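Local coordinates for protein N-alpha-acetyltransferase 35, NatC auxiliary subunit (Saccharomyces cerevisiae, PDB 6YGA) that serves as the auxiliary subunit of the NatC N-terminal acetyltransferase, which acetylates the N-terminal methionine of the L-A virus Gag protein, at residues B[346-351]-B[358-363]; B[415-420]-B[590-595]; B[217-222]-B[264-269]. One frame throughout, in Å; residues are numbered along the deposited sequence.

Contact 1. Residues B[346-351]-B[358-363]; sequences FFIRDD and FSYTQF. With EDO (1,2-ethanediol), chain C.
Ile348 and Tyr360 mark the closest backbone approach, their CA atoms 8.9 Å apart, where the chain leaves helix 337-347 at Ile348 and, after an intervening loop, enters helix 360-372. This is a helix-loop-helix connection in the NAA35-like TPR-repeat region of the chain, and side chains alone bridge the gap. Phe347 and Phe363 form an offset edge-to-face pair, ring centroids 5.5 Å apart and planes at 74°. The edge of Phe347 is turned to the face of Phe363, and the nearest atoms are Phe347 CZ and Phe363 CZ, 3.4 Å apart, the latter near the plane of the Phe347 ring. Both rings get there in the same way: each CG lies anti to its own backbone N (chi1 -169° in Phe347, -174° in Phe363), which carries the two rings into the space between the helices. Tyr399 stacks on Phe347 and also meets the Phe363 ring, while Leu396 of helix 386-402 touches Ile348, Tyr360 and Phe363, so a third helix closes over the pair. The second point of contact is of similar size. Ile348 CG2 comes 3.2 Å from Tyr360 OH, with CZ and CE1 of the ring a little farther off, the side chains crossing at about a right angle.

Each helix end has its own polar fastening. At the start of helix 360-372, Ser359 and Gln362 make a capping box, though both of its bonds are weak: Gln362 N donates to Ser359 OG, and Ser359 N to Gln362 OE1. Beyond the end of helix 337-347, Arg349 folds back along its own chain and lays NH2 over one face of the Phe346 ring, toward the rim. Its NE gives Phe346 O a nearly straight bond of 3.0 Å, with the oxygen in the guanidinium plane.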
loop_
_atom_site.group_PDB
_atom_site.type_symbol
_atom_site.label_atom_id
_atom_site.label_comp_id
_atom_site.label_asym_id
_atom_site.label_seq_id
_atom_site.Cartn_x
_atom_site.Cartn_y
_atom_site.Cartn_z
ATOM N N PHE B 346 -17.466 -9.647 5.239
ATOM C CA PHE B 346 -18.314 -9.969 6.380
ATOM C C PHE B 346 -19.350 -8.882 6.637
ATOM O O PHE B 346 -20.457 -9.179 7.101
ATOM C CB PHE B 346 -17.438 -10.176 7.618
ATOM C CG PHE B 346 -18.188 -10.637 8.835
ATOM C CD1 PHE B 346 -18.434 -11.982 9.040
ATOM C CD2 PHE B 346 -18.625 -9.728 9.784
ATOM C CE1 PHE B 346 -19.116 -12.415 10.158
ATOM C CE2 PHE B 346 -19.308 -10.154 10.907
ATOM C CZ PHE B 346 -19.555 -11.501 11.093
ATOM N N PHE B 347 -19.010 -7.629 6.335
ATOM C CA PHE B 347 -19.907 -6.506 6.587
ATOM C C PHE B 347 -20.940 -6.360 5.474
ATOM O O PHE B 347 -22.123 -6.132 5.748
ATOM C CB PHE B 347 -19.083 -5.226 6.742
ATOM C CG PHE B 347 -19.859 -4.049 7.253
ATOM C CD1 PHE B 347 -20.327 -4.021 8.556
ATOM C CD2 PHE B 347 -20.091 -2.953 6.438
ATOM C CE1 PHE B 347 -21.036 -2.928 9.029
ATOM C CE2 PHE B 347 -20.794 -1.860 6.906
ATOM C CZ PHE B 347 -21.266 -1.848 8.203
ATOM N N ILE B 348 -20.510 -6.492 4.222
ATOM C CA ILE B 348 -21.374 -6.399 3.051
ATOM C C ILE B 348 -21.481 -7.802 2.473
ATOM O O ILE B 348 -20.512 -8.317 1.899
ATOM C CB ILE B 348 -20.821 -5.407 2.021
ATOM C CG1 ILE B 348 -20.550 -4.057 2.689
ATOM C CG2 ILE B 348 -21.773 -5.257 0.848
ATOM C CD1 ILE B 348 -19.897 -3.042 1.780
ATOM N N ARG B 349 -22.654 -8.417 2.606
ATOM C CA ARG B 349 -22.793 -9.858 2.470
ATOM C C ARG B 349 -23.388 -10.252 1.115
ATOM O O ARG B 349 -23.648 -9.416 0.246
ATOM C CB ARG B 349 -23.626 -10.404 3.629
ATOM C CG ARG B 349 -22.957 -10.205 4.978
ATOM C CD ARG B 349 -23.695 -10.907 6.099
ATOM N NE ARG B 349 -22.952 -10.787 7.349
ATOM C CZ ARG B 349 -23.361 -11.262 8.521
ATOM N NH1 ARG B 349 -24.522 -11.898 8.621
ATOM N NH2 ARG B 349 -22.604 -11.099 9.597
ATOM N N ASP B 350 -23.606 -11.561 0.948
ATOM C CA ASP B 350 -23.968 -12.108 -0.358
ATOM C C ASP B 350 -25.334 -11.621 -0.819
ATOM O O ASP B 350 -25.513 -11.279 -1.994
ATOM C CB ASP B 350 -23.947 -13.636 -0.310
ATOM C CG ASP B 350 -22.548 -14.199 -0.240
ATOM O OD1 ASP B 350 -21.628 -13.586 -0.822
ATOM O OD2 ASP B 350 -22.368 -15.260 0.394
ATOM N N ASP B 351 -26.315 -11.592 0.083
ATOM C CA ASP B 351 -27.684 -11.233 -0.266
ATOM C C ASP B 351 -27.896 -9.729 -0.390
ATOM O O ASP B 351 -29.032 -9.266 -0.228
ATOM C CB ASP B 351 -28.655 -11.821 0.760
ATOM C CG ASP B 351 -28.290 -11.457 2.184
ATOM O OD1 ASP B 351 -27.133 -11.051 2.416
ATOM O OD2 ASP B 351 -29.157 -11.587 3.073
ATOM N N PHE B 358 -29.874 -5.136 7.394
ATOM C CA PHE B 358 -30.488 -4.059 6.637
ATOM C C PHE B 358 -30.070 -4.139 5.177
ATOM O O PHE B 358 -29.038 -4.719 4.830
ATOM C CB PHE B 358 -30.092 -2.685 7.186
ATOM C CG PHE B 358 -29.878 -2.659 8.669
ATOM C CD1 PHE B 358 -30.938 -2.440 9.532
ATOM C CD2 PHE B 358 -28.610 -2.834 9.202
ATOM C CE1 PHE B 358 -30.740 -2.404 10.898
ATOM C CE2 PHE B 358 -28.406 -2.800 10.565
ATOM C CZ PHE B 358 -29.471 -2.583 11.415
ATOM N N SER B 359 -30.887 -3.533 4.323
ATOM C CA SER B 359 -30.511 -3.320 2.939
ATOM C C SER B 359 -29.557 -2.128 2.855
ATOM O O SER B 359 -29.251 -1.472 3.857
ATOM C CB SER B 359 -31.759 -3.117 2.081
ATOM O OG SER B 359 -32.447 -1.935 2.449
ATOM N N TYR B 360 -29.073 -1.834 1.646
ATOM C CA TYR B 360 -28.109 -0.747 1.508
ATOM C C TYR B 360 -28.755 0.601 1.806
ATOM O O TYR B 360 -28.163 1.442 2.494
ATOM C CB TYR B 360 -27.491 -0.742 0.109
ATOM C CG TYR B 360 -26.635 -1.952 -0.212
ATOM C CD1 TYR B 360 -26.317 -2.887 0.767
ATOM C CD2 TYR B 360 -26.141 -2.157 -1.494
ATOM C CE1 TYR B 360 -25.541 -3.993 0.476
ATOM C CE2 TYR B 360 -25.363 -3.259 -1.794
ATOM C CZ TYR B 360 -25.067 -4.175 -0.803
ATOM O OH TYR B 360 -24.295 -5.273 -1.096
ATOM N N THR B 361 -29.975 0.821 1.308
ATOM C CA THR B 361 -30.638 2.102 1.536
ATOM C C THR B 361 -31.107 2.235 2.981
ATOM O O THR B 361 -31.012 3.318 3.570
ATOM C CB THR B 361 -31.805 2.280 0.562
ATOM O OG1 THR B 361 -32.790 1.264 0.790
ATOM C CG2 THR B 361 -31.311 2.193 -0.876
ATOM N N GLN B 362 -31.608 1.148 3.574
ATOM C CA GLN B 362 -31.974 1.187 4.987
ATOM C C GLN B 362 -30.772 1.534 5.854
ATOM O O GLN B 362 -30.882 2.325 6.799
ATOM C CB GLN B 362 -32.568 -0.153 5.420
ATOM C CG GLN B 362 -33.948 -0.441 4.867
ATOM C CD GLN B 362 -34.450 -1.809 5.275
ATOM O OE1 GLN B 362 -33.716 -2.600 5.870
ATOM N NE2 GLN B 362 -35.706 -2.097 4.958
ATOM N N PHE B 363 -29.614 0.952 5.540
ATOM C CA PHE B 363 -28.395 1.238 6.290
ATOM C C PHE B 363 -27.990 2.700 6.146
ATOM O O PHE B 363 -27.562 3.333 7.120
ATOM C CB PHE B 363 -27.282 0.309 5.807
ATOM C CG PHE B 363 -26.014 0.405 6.594
ATOM C CD1 PHE B 363 -25.968 -0.005 7.917
ATOM C CD2 PHE B 363 -24.853 0.871 6.001
ATOM C CE1 PHE B 363 -24.793 0.069 8.639
ATOM C CE2 PHE B 363 -23.675 0.944 6.715
ATOM C CZ PHE B 363 -23.645 0.542 8.037
HETATM C C1 EDO C . -33.594 4.338 8.783
HETATM O O1 EDO C . -33.690 2.922 8.579
HETATM C C2 EDO C . -34.936 4.915 9.217
HETATM O O2 EDO C . -34.897 6.337 9.055
#

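Contact 2. Residues B[415-420]-B[590-595]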
loop_
_atom_site.group_PDB
_atom_site.type_symbol
_atom_site.label_atom_id
_atom_site.label_comp_id
_atom_site.label_asym_id
_atom_site.label_seq_id
_atom_site.Cartn_x
_atom_site.Cartn_y
_atom_site.Cartn_z
ATOM N N ARG B 415 -10.674 10.062 -4.245
ATOM C CA ARG B 415 -11.895 9.801 -4.997
ATOM C C ARG B 415 -13.129 10.314 -4.260
ATOM O O ARG B 415 -14.036 10.877 -4.881
ATOM C CB ARG B 415 -12.013 8.302 -5.280
ATOM C CG ARG B 415 -13.412 7.830 -5.637
ATOM C CD ARG B 415 -13.434 6.335 -5.926
ATOM N NE ARG B 415 -14.796 5.844 -6.114
ATOM C CZ ARG B 415 -15.462 5.909 -7.262
ATOM N NH1 ARG B 415 -14.890 6.446 -8.331
ATOM N NH2 ARG B 415 -16.699 5.442 -7.342
ATOM N N GLN B 416 -13.175 10.144 -2.936
ATOM C CA GLN B 416 -14.396 10.461 -2.196
ATOM C C GLN B 416 -14.709 11.953 -2.220
ATOM O O GLN B 416 -15.874 12.339 -2.368
ATOM C CB GLN B 416 -14.282 9.990 -0.746
ATOM C CG GLN B 416 -14.280 8.487 -0.543
ATOM C CD GLN B 416 -14.263 8.115 0.929
ATOM O OE1 GLN B 416 -14.833 8.820 1.765
ATOM N NE2 GLN B 416 -13.601 7.012 1.255
ATOM N N LEU B 417 -13.692 12.805 -2.054
ATOM C CA LEU B 417 -13.950 14.221 -1.807
ATOM C C LEU B 417 -14.721 14.860 -2.954
ATOM O O LEU B 417 -15.660 15.633 -2.724
ATOM C CB LEU B 417 -12.640 14.968 -1.566
ATOM C CG LEU B 417 -11.822 14.558 -0.340
ATOM C CD1 LEU B 417 -10.727 15.576 -0.072
ATOM C CD2 LEU B 417 -12.705 14.366 0.883
ATOM N N ILE B 418 -14.350 14.550 -4.195
ATOM C CA ILE B 418 -15.054 15.160 -5.314
ATOM C C ILE B 418 -16.407 14.488 -5.542
ATOM O O ILE B 418 -17.331 15.118 -6.067
ATOM C CB ILE B 418 -14.179 15.138 -6.581
ATOM C CG1 ILE B 418 -14.634 16.228 -7.551
ATOM C CG2 ILE B 418 -14.222 13.776 -7.252
ATOM C CD1 ILE B 418 -14.631 17.616 -6.937
ATOM N N LEU B 419 -16.560 13.223 -5.139
ATOM C CA LEU B 419 -17.846 12.549 -5.299
ATOM C C LEU B 419 -18.834 12.970 -4.217
ATOM O O LEU B 419 -20.030 13.126 -4.493
ATOM C CB LEU B 419 -17.654 11.032 -5.296
ATOM C CG LEU B 419 -17.560 10.341 -6.661
ATOM C CD1 LEU B 419 -16.379 10.858 -7.461
ATOM C CD2 LEU B 419 -17.467 8.835 -6.491
ATOM N N TRP B 420 -18.355 13.158 -2.983
ATOM C CA TRP B 420 -19.201 13.739 -1.946
ATOM C C TRP B 420 -19.652 15.142 -2.331
ATOM O O TRP B 420 -20.815 15.506 -2.125
ATOM C CB TRP B 420 -18.464 13.780 -0.608
ATOM C CG TRP B 420 -18.317 12.460 0.081
ATOM C CD1 TRP B 420 -17.150 11.848 0.435
ATOM C CD2 TRP B 420 -19.373 11.593 0.515
ATOM N NE1 TRP B 420 -17.413 10.653 1.058
ATOM C CE2 TRP B 420 -18.770 10.473 1.119
ATOM C CE3 TRP B 420 -20.768 11.655 0.448
ATOM C CZ2 TRP B 420 -19.513 9.424 1.652
ATOM C CZ3 TRP B 420 -21.504 10.612 0.978
ATOM C CH2 TRP B 420 -20.875 9.511 1.572
ATOM N N LYS B 590 -4.182 21.096 -4.453
ATOM C CA LYS B 590 -4.957 20.640 -5.605
ATOM C C LYS B 590 -6.132 19.730 -5.247
ATOM O O LYS B 590 -7.198 19.890 -5.863
ATOM C CB LYS B 590 -4.013 19.949 -6.601
ATOM C CG LYS B 590 -4.653 19.492 -7.907
ATOM C CD LYS B 590 -3.590 18.904 -8.828
ATOM C CE LYS B 590 -4.145 18.551 -10.195
ATOM N NZ LYS B 590 -5.116 17.422 -10.145
ATOM N N PRO B 591 -6.033 18.785 -4.299
ATOM C CA PRO B 591 -7.209 17.942 -4.004
ATOM C C PRO B 591 -8.436 18.712 -3.539
ATOM O O PRO B 591 -9.556 18.213 -3.695
ATOM C CB PRO B 591 -6.701 17.004 -2.902
ATOM C CG PRO B 591 -5.251 16.926 -3.118
ATOM C CD PRO B 591 -4.838 18.293 -3.584
ATOM N N PHE B 592 -8.269 19.898 -2.964
ATOM C CA PHE B 592 -9.393 20.669 -2.454
ATOM C C PHE B 592 -9.815 21.776 -3.410
ATOM O O PHE B 592 -10.661 22.602 -3.056
ATOM C CB PHE B 592 -9.047 21.261 -1.086
ATOM C CG PHE B 592 -8.226 20.344 -0.213
ATOM C CD1 PHE B 592 -8.832 19.351 0.544
ATOM C CD2 PHE B 592 -6.847 20.480 -0.143
ATOM C CE1 PHE B 592 -8.077 18.511 1.350
ATOM C CE2 PHE B 592 -6.086 19.643 0.660
ATOM C CZ PHE B 592 -6.702 18.659 1.407
ATOM N N ASN B 593 -9.254 21.804 -4.619
ATOM C CA ASN B 593 -9.418 22.968 -5.481
ATOM C C ASN B 593 -10.815 23.041 -6.087
ATOM O O ASN B 593 -11.327 24.139 -6.325
ATOM C CB ASN B 593 -8.355 22.947 -6.580
ATOM C CG ASN B 593 -8.259 24.259 -7.316
ATOM O OD1 ASN B 593 -8.562 25.319 -6.767
ATOM N ND2 ASN B 593 -7.840 24.196 -8.574
ATOM N N SER B 594 -11.447 21.898 -6.329
ATOM C CA SER B 594 -12.750 21.860 -6.977
ATOM C C SER B 594 -13.915 21.840 -5.993
ATOM O O SER B 594 -15.070 21.756 -6.425
ATOM C CB SER B 594 -12.831 20.641 -7.900
ATOM O OG SER B 594 -11.826 20.711 -8.895
ATOM N N ILE B 595 -13.650 21.916 -4.694
ATOM C CA ILE B 595 -14.705 21.887 -3.687
ATOM C C ILE B 595 -15.175 23.315 -3.438
ATOM O O ILE B 595 -14.373 24.197 -3.118
ATOM C CB ILE B 595 -14.217 21.222 -2.393
ATOM C CG1 ILE B 595 -13.893 19.747 -2.654
ATOM C CG2 ILE B 595 -15.263 21.361 -1.297
ATOM C CD1 ILE B 595 -13.359 18.998 -1.448
#
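Leu417 carries the buried half of this contact, its CB pointing from helix 406-429 toward the loop that follows helix 581-588. The contact thus joins a helix of the NAA35-like TPR-repeat region to a loop 170 residues further along the same, largely helical, region. Leu417 CB lies 4.1 Å from Ile595 CD1, and its branch CD1 comes obliquely to the Phe592 ring, 4.2 Å from CE1. Ile595 has CG1 anti to its carbonyl carbon and an extended chain beyond (chi2 178°), which delivers CD1 to the helix. Phe592 and Ile595 also bound a type I beta turn, closed by a weak Ile595 N to Phe592 O bond; Phe592 CB points away from the helix, yet both side chains end near Leu417.

The solvent side is thinner: exposed Ile418 bends its chain at chi2 to bring CD1 within 3.6 Å of Ser594 CB, and Ser594 is itself exposed. Here one methyl meets one methylene at the margin of the buried patch.

Helix 433-456 adjoins the buried side, with Ser446 against Leu417 and Ser451 against Phe592, whose ring also meets Tyr471. Helix 386-402 packs on other residues of the 415-420 segment, Met394 touching Gln416, Leu419 and Trp420.

Contact 3. Residues B[217-222]-B[264-269]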
loop_
_atom_site.group_PDB
_atom_site.type_symbol
_atom_site.label_atom_id
_atom_site.label_comp_id
_atom_site.label_asym_id
_atom_site.label_seq_id
_atom_site.Cartn_x
_atom_site.Cartn_y
_atom_site.Cartn_z
ATOM N N LEU B 217 6.998 -34.914 18.979
ATOM C CA LEU B 217 5.633 -35.395 18.802
ATOM C C LEU B 217 4.620 -34.362 19.275
ATOM O O LEU B 217 3.605 -34.129 18.607
ATOM C CB LEU B 217 5.437 -36.714 19.545
ATOM C CG LEU B 217 4.056 -37.348 19.400
ATOM C CD1 LEU B 217 3.842 -37.856 17.981
ATOM C CD2 LEU B 217 3.884 -38.466 20.410
ATOM N N THR B 218 4.876 -33.733 20.425
ATOM C CA THR B 218 4.002 -32.662 20.894
ATOM C C THR B 218 3.936 -31.529 19.879
ATOM O O THR B 218 2.860 -30.982 19.612
ATOM C CB THR B 218 4.490 -32.138 22.247
ATOM O OG1 THR B 218 4.758 -33.240 23.123
ATOM C CG2 THR B 218 3.440 -31.241 22.882
HETATM N N MSE B 219 5.078 -31.169 19.298
HETATM C CA MSE B 219 5.140 -30.156 18.248
HETATM C C MSE B 219 4.220 -30.486 17.078
HETATM O O MSE B 219 3.465 -29.633 16.607
HETATM C CB MSE B 219 6.573 -30.013 17.742
HETATM C CG MSE B 219 7.392 -28.963 18.462
HETATM SE SE MSE B 219 7.136 -27.199 17.678
HETATM C CE MSE B 219 7.988 -27.527 15.944
ATOM N N LEU B 220 4.299 -31.734 16.610
ATOM C CA LEU B 220 3.517 -32.141 15.449
ATOM C C LEU B 220 2.025 -32.156 15.763
ATOM O O LEU B 220 1.202 -31.828 14.901
ATOM C CB LEU B 220 3.987 -33.510 14.959
ATOM C CG LEU B 220 3.579 -33.906 13.542
ATOM C CD1 LEU B 220 3.941 -32.801 12.566
ATOM C CD2 LEU B 220 4.248 -35.216 13.142
ATOM N N LYS B 221 1.656 -32.533 16.990
ATOM C CA LYS B 221 0.254 -32.471 17.391
ATOM C C LYS B 221 -0.264 -31.038 17.365
ATOM O O LYS B 221 -1.371 -30.778 16.876
ATOM C CB LYS B 221 0.076 -33.081 18.782
ATOM C CG LYS B 221 0.436 -34.559 18.882
ATOM C CD LYS B 221 0.205 -35.082 20.294
ATOM C CE LYS B 221 -1.248 -34.913 20.717
ATOM N NZ LYS B 221 -1.458 -35.254 22.153
ATOM N N HIS B 222 0.521 -30.090 17.882
ATOM C CA HIS B 222 0.079 -28.697 17.882
ATOM C C HIS B 222 0.041 -28.130 16.469
ATOM O O HIS B 222 -0.865 -27.361 16.129
ATOM C CB HIS B 222 0.984 -27.846 18.773
ATOM C CG HIS B 222 0.694 -27.977 20.237
ATOM N ND1 HIS B 222 1.585 -28.541 21.124
ATOM C CD2 HIS B 222 -0.385 -27.611 20.970
ATOM C CE1 HIS B 222 1.067 -28.521 22.339
ATOM N NE2 HIS B 222 -0.128 -27.962 22.274
ATOM N N LEU B 264 14.137 -27.338 21.690
ATOM C CA LEU B 264 14.586 -28.317 20.713
ATOM C C LEU B 264 15.068 -27.624 19.447
ATOM O O LEU B 264 14.746 -26.463 19.174
ATOM C CB LEU B 264 13.478 -29.325 20.381
ATOM C CG LEU B 264 12.154 -28.807 19.823
ATOM C CD1 LEU B 264 12.120 -28.938 18.319
ATOM C CD2 LEU B 264 11.022 -29.589 20.436
ATOM N N GLN B 265 15.849 -28.369 18.672
ATOM C CA GLN B 265 16.448 -27.894 17.434
ATOM C C GLN B 265 15.832 -28.650 16.266
ATOM O O GLN B 265 15.726 -29.882 16.306
ATOM C CB GLN B 265 17.965 -28.096 17.460
ATOM C CG GLN B 265 18.747 -27.181 16.536
ATOM C CD GLN B 265 18.771 -25.745 17.020
ATOM O OE1 GLN B 265 18.431 -25.458 18.167
ATOM N NE2 GLN B 265 19.175 -24.833 16.144
ATOM N N LEU B 266 15.439 -27.915 15.229
ATOM C CA LEU B 266 14.756 -28.471 14.069
ATOM C C LEU B 266 15.599 -28.279 12.819
ATOM O O LEU B 266 16.102 -27.178 12.567
ATOM C CB LEU B 266 13.396 -27.810 13.866
ATOM C CG LEU B 266 12.337 -28.086 14.922
ATOM C CD1 LEU B 266 11.424 -26.886 15.049
ATOM C CD2 LEU B 266 11.549 -29.330 14.557
ATOM N N SER B 267 15.727 -29.340 12.030
ATOM C CA SER B 267 16.419 -29.284 10.751
ATOM C C SER B 267 15.619 -30.047 9.702
ATOM O O SER B 267 15.610 -31.285 9.709
ATOM C CB SER B 267 17.833 -29.859 10.867
ATOM O OG SER B 267 18.681 -28.985 11.589
ATOM N N PRO B 268 14.923 -29.352 8.805
ATOM C CA PRO B 268 14.260 -30.048 7.709
ATOM C C PRO B 268 15.279 -30.724 6.819
ATOM O O PRO B 268 16.454 -30.311 6.763
ATOM C CB PRO B 268 13.523 -28.921 6.970
ATOM C CG PRO B 268 13.400 -27.820 7.962
ATOM C CD PRO B 268 14.633 -27.909 8.806
ATOM N N PRO B 269 14.882 -31.775 6.101
ATOM C CA PRO B 269 15.793 -32.382 5.126
ATOM C C PRO B 269 16.264 -31.352 4.112
ATOM O O PRO B 269 15.487 -30.523 3.631
ATOM C CB PRO B 269 14.939 -33.473 4.471
ATOM C CG PRO B 269 13.904 -33.790 5.481
ATOM C CD PRO B 269 13.602 -32.495 6.178
#
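Met219, modelled as selenomethionine, reaches from helix 215-231 to two leucines of the irregular loop 264-269. Its CB leaves the helix pointing toward that loop. Next comes CG, which lies 4.2 Å from Leu264 CD2; the two side chains are inclined to one another at this point, and the contact is loose. The chain then bends at chi2 (-86°) and again at chi3 (-67°), so that SE serves as an elbow and the terminal methyl turns toward Leu266. That methyl, CE, ends 3.6 Å from Leu266 CD1, the closest approach of the two segments, with the side chains meeting tip to tip. Leu264 and Leu266 alternate with Gln265 along an extended piece of backbone, which is why both point their CB atoms toward the helix while the exposed Gln265 takes no part.

Other helices enclose the same group of side chains. Val257 and Ile260 of helix 245-260 touch Met219; from helix 85-104, Asp94 touches both Met219 and Leu266, and Ala91 touches Leu266. Leu264 also rests on Leu215 and His216, near the start of helix 215-231.

Between the two segments every close contact is thus methyl or methylene against methyl. With no polar pairing across them, the loop is held to this helix by shape and the burial of apolar surface, an interaction without strong directional demands.

Along the chain the three contacts follow one another without nesting: contact 3 closes first, then contact 1, then contact 2. Contacts 1 and 2 both belong to the region of NAA35-like TPR repeats, with centres about 27 Å apart and nearest atoms about 10 Å apart. Helix 386-402 links them, since its Leu396 packs in contact 1 and its Met394 against the 415-420 segment. Contact 3 is remote, its centre about 45 Å from that of contact 1 and about 56 Å from that of contact 2; contacts 2 and 3 lie on opposite sides of the chain's centre. Neither MAK3 nor MAK31 touches any of these segments; the 1,2-ethanediol beside Gln362 probably came from the crystallisation liquor.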